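PDB 2B5W: glucose dehydrogenase, which catalyses the zinc-dependent oxidation of D-glucose and several other aldose sugars, using NAD(+) or, preferably, NADP(+) as electron acceptor. Local coordinates for residues D235-Y240 / V260-P265. The protein carries 1 engineered substitution. Residues are numbered along the deposited sequence; the frame is centred on the assembly and turned at random.
With K (potassium ion), chain G.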
loop_
_atom_site.group_PDB
_atom_site.type_symbol
_atom_site.label_atom_id
_atom_site.label_comp_id
_atom_site.label_asym_id
_atom_site.label_seq_id
_atom_site.Cartn_x
_atom_site.Cartn_y
_atom_site.Cartn_z
ATOM N N ASP A 235 -0.404 -19.968 7.187
ATOM C CA ASP A 235 0.536 -21.008 7.625
ATOM C C ASP A 235 1.785 -21.098 6.749
ATOM O O ASP A 235 2.725 -21.844 7.039
ATOM C CB ASP A 235 -0.133 -22.394 7.582
ATOM C CG ASP A 235 -1.181 -22.605 8.643
ATOM O OD1 ASP A 235 -1.452 -21.697 9.447
ATOM O OD2 ASP A 235 -1.788 -23.695 8.739
ATOM N N VAL A 236 1.804 -20.357 5.644
ATOM C CA VAL A 236 2.913 -20.472 4.713
ATOM C C VAL A 236 4.273 -20.129 5.315
ATOM O O VAL A 236 5.249 -20.797 5.005
ATOM C CB VAL A 236 2.584 -19.689 3.398
ATOM C CG1 VAL A 236 3.808 -19.419 2.556
ATOM C CG2 VAL A 236 1.506 -20.401 2.609
ATOM N N PRO A 237 4.404 -19.068 6.132
ATOM C CA PRO A 237 5.689 -18.778 6.768
ATOM C C PRO A 237 6.263 -19.947 7.582
ATOM O O PRO A 237 7.475 -20.150 7.533
ATOM C CB PRO A 237 5.372 -17.582 7.665
ATOM C CG PRO A 237 4.256 -16.901 6.910
ATOM C CD PRO A 237 3.405 -18.010 6.400
ATOM N N ASP A 238 5.409 -20.706 8.237
ATOM C CA ASP A 238 5.871 -21.833 9.061
ATOM C C ASP A 238 6.313 -23.010 8.185
ATOM O O ASP A 238 7.378 -23.583 8.387
ATOM C CB ASP A 238 4.827 -22.310 10.040
ATOM C CG ASP A 238 5.392 -23.474 10.827
ATOM O OD1 ASP A 238 6.404 -23.267 11.526
ATOM O OD2 ASP A 238 4.917 -24.627 10.785
ATOM N N VAL A 239 5.491 -23.338 7.200
ATOM C CA VAL A 239 5.709 -24.500 6.340
ATOM C C VAL A 239 6.807 -24.212 5.331
ATOM O O VAL A 239 7.665 -25.063 5.063
ATOM C CB VAL A 239 4.408 -24.950 5.648
ATOM C CG1 VAL A 239 4.659 -26.138 4.681
ATOM C CG2 VAL A 239 3.326 -25.317 6.675
ATOM N N TYR A 240 6.815 -22.993 4.799
ATOM C CA TYR A 240 7.769 -22.615 3.781
ATOM C C TYR A 240 8.649 -21.478 4.298
ATOM O O TYR A 240 9.574 -21.727 5.077
ATOM C CB TYR A 240 7.017 -22.272 2.464
ATOM C CG TYR A 240 6.276 -23.476 1.933
ATOM C CD1 TYR A 240 6.979 -24.547 1.372
ATOM C CD2 TYR A 240 4.914 -23.581 2.033
ATOM C CE1 TYR A 240 6.325 -25.667 0.936
ATOM C CE2 TYR A 240 4.245 -24.708 1.601
ATOM C CZ TYR A 240 4.968 -25.747 1.053
ATOM O OH TYR A 240 4.258 -26.841 0.637
ATOM N N VAL A 260 -1.303 -10.486 4.611
ATOM C CA VAL A 260 -0.524 -9.686 5.548
ATOM C C VAL A 260 0.278 -10.564 6.506
ATOM O O VAL A 260 1.384 -10.228 6.876
ATOM C CB VAL A 260 -1.468 -8.720 6.303
ATOM C CG1 VAL A 260 -0.781 -8.046 7.499
ATOM C CG2 VAL A 260 -1.961 -7.663 5.297
ATOM N N GLN A 261 -0.299 -11.708 6.904
ATOM C CA GLN A 261 0.397 -12.612 7.800
ATOM C C GLN A 261 1.491 -13.416 7.102
ATOM O O GLN A 261 2.446 -13.824 7.748
ATOM C CB GLN A 261 -0.596 -13.561 8.487
ATOM C CG GLN A 261 -1.722 -12.860 9.257
ATOM C CD GLN A 261 -1.242 -11.811 10.263
ATOM O OE1 GLN A 261 -1.858 -10.734 10.367
ATOM N NE2 GLN A 261 -0.177 -12.106 10.999
ATOM N N ALA A 262 1.354 -13.627 5.787
ATOM C CA ALA A 262 2.351 -14.399 5.034
ATOM C C ALA A 262 3.515 -13.514 4.535
ATOM O O ALA A 262 4.565 -14.014 4.224
ATOM C CB ALA A 262 1.719 -15.095 3.875
ATOM N N LEU A 263 3.334 -12.190 4.523
ATOM C CA LEU A 263 4.387 -11.295 4.070
ATOM C C LEU A 263 5.554 -11.271 5.020
ATOM O O LEU A 263 5.374 -11.270 6.252
ATOM C CB LEU A 263 3.849 -9.852 3.920
ATOM C CG LEU A 263 2.954 -9.513 2.739
ATOM C CD1 LEU A 263 2.425 -8.109 2.888
ATOM C CD2 LEU A 263 3.725 -9.666 1.424
ATOM N N ALA A 264 6.744 -11.164 4.440
ATOM C CA ALA A 264 7.968 -10.848 5.175
ATOM C C ALA A 264 7.867 -9.386 5.630
ATOM O O ALA A 264 7.123 -8.600 5.018
ATOM C CB ALA A 264 9.211 -11.032 4.316
ATOM N N PRO A 265 8.577 -9.021 6.694
ATOM C CA PRO A 265 8.647 -7.608 7.066
ATOM C C PRO A 265 9.031 -6.753 5.858
ATOM O O PRO A 265 9.887 -7.160 5.043
ATOM C CB PRO A 265 9.739 -7.580 8.125
ATOM C CG PRO A 265 9.580 -8.921 8.775
ATOM C CD PRO A 265 9.382 -9.854 7.608
HETATM K K K G . 9.687 -21.751 7.768
#
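Pro237 of the short helix 236-239 presses its ring against Ala262, at the C-terminal end of helix 253-262, within the Rossmann-type nucleotide-binding domain. The two helical pieces lie beside the parallel sheet, one just before and one after strand 243-248. The proline points its ring at the other helix and leads with CG, the outermost ring carbon, which settles 3.7 Å from Ala262 CA. The same CG lies 3.7 Å from the backbone O of Gln261, so the ring meets main chain as much as side chain. Ala262 does not aim its methyl at the proline; CB lies alongside, 4.2 Å from Pro237 CD. The contact is small and mostly van der Waals, with no hydrogen bond crossing it. Closure of the pyrrolidine onto its own backbone N restricts chi1, so apart from its pucker, here C-gamma exo, the ring's direction follows the backbone.

Val236 packs on Met243 and Ala262 on Ile246, so both segments share strand 243-248 as a neighbour. The helical turn is tied by Tyr240 N to Val236 O at 2.7 Å. Pro265 reaches Pro108 of the second subunit. While its CG and CD lie against the neighbouring helix, Pro237 turns its carbonyl to a potassium ion: Pro237 O and Tyr240 O each bind the ion at 2.7 Å, and Asp238 O adds a third, longer bond at 3.0 Å.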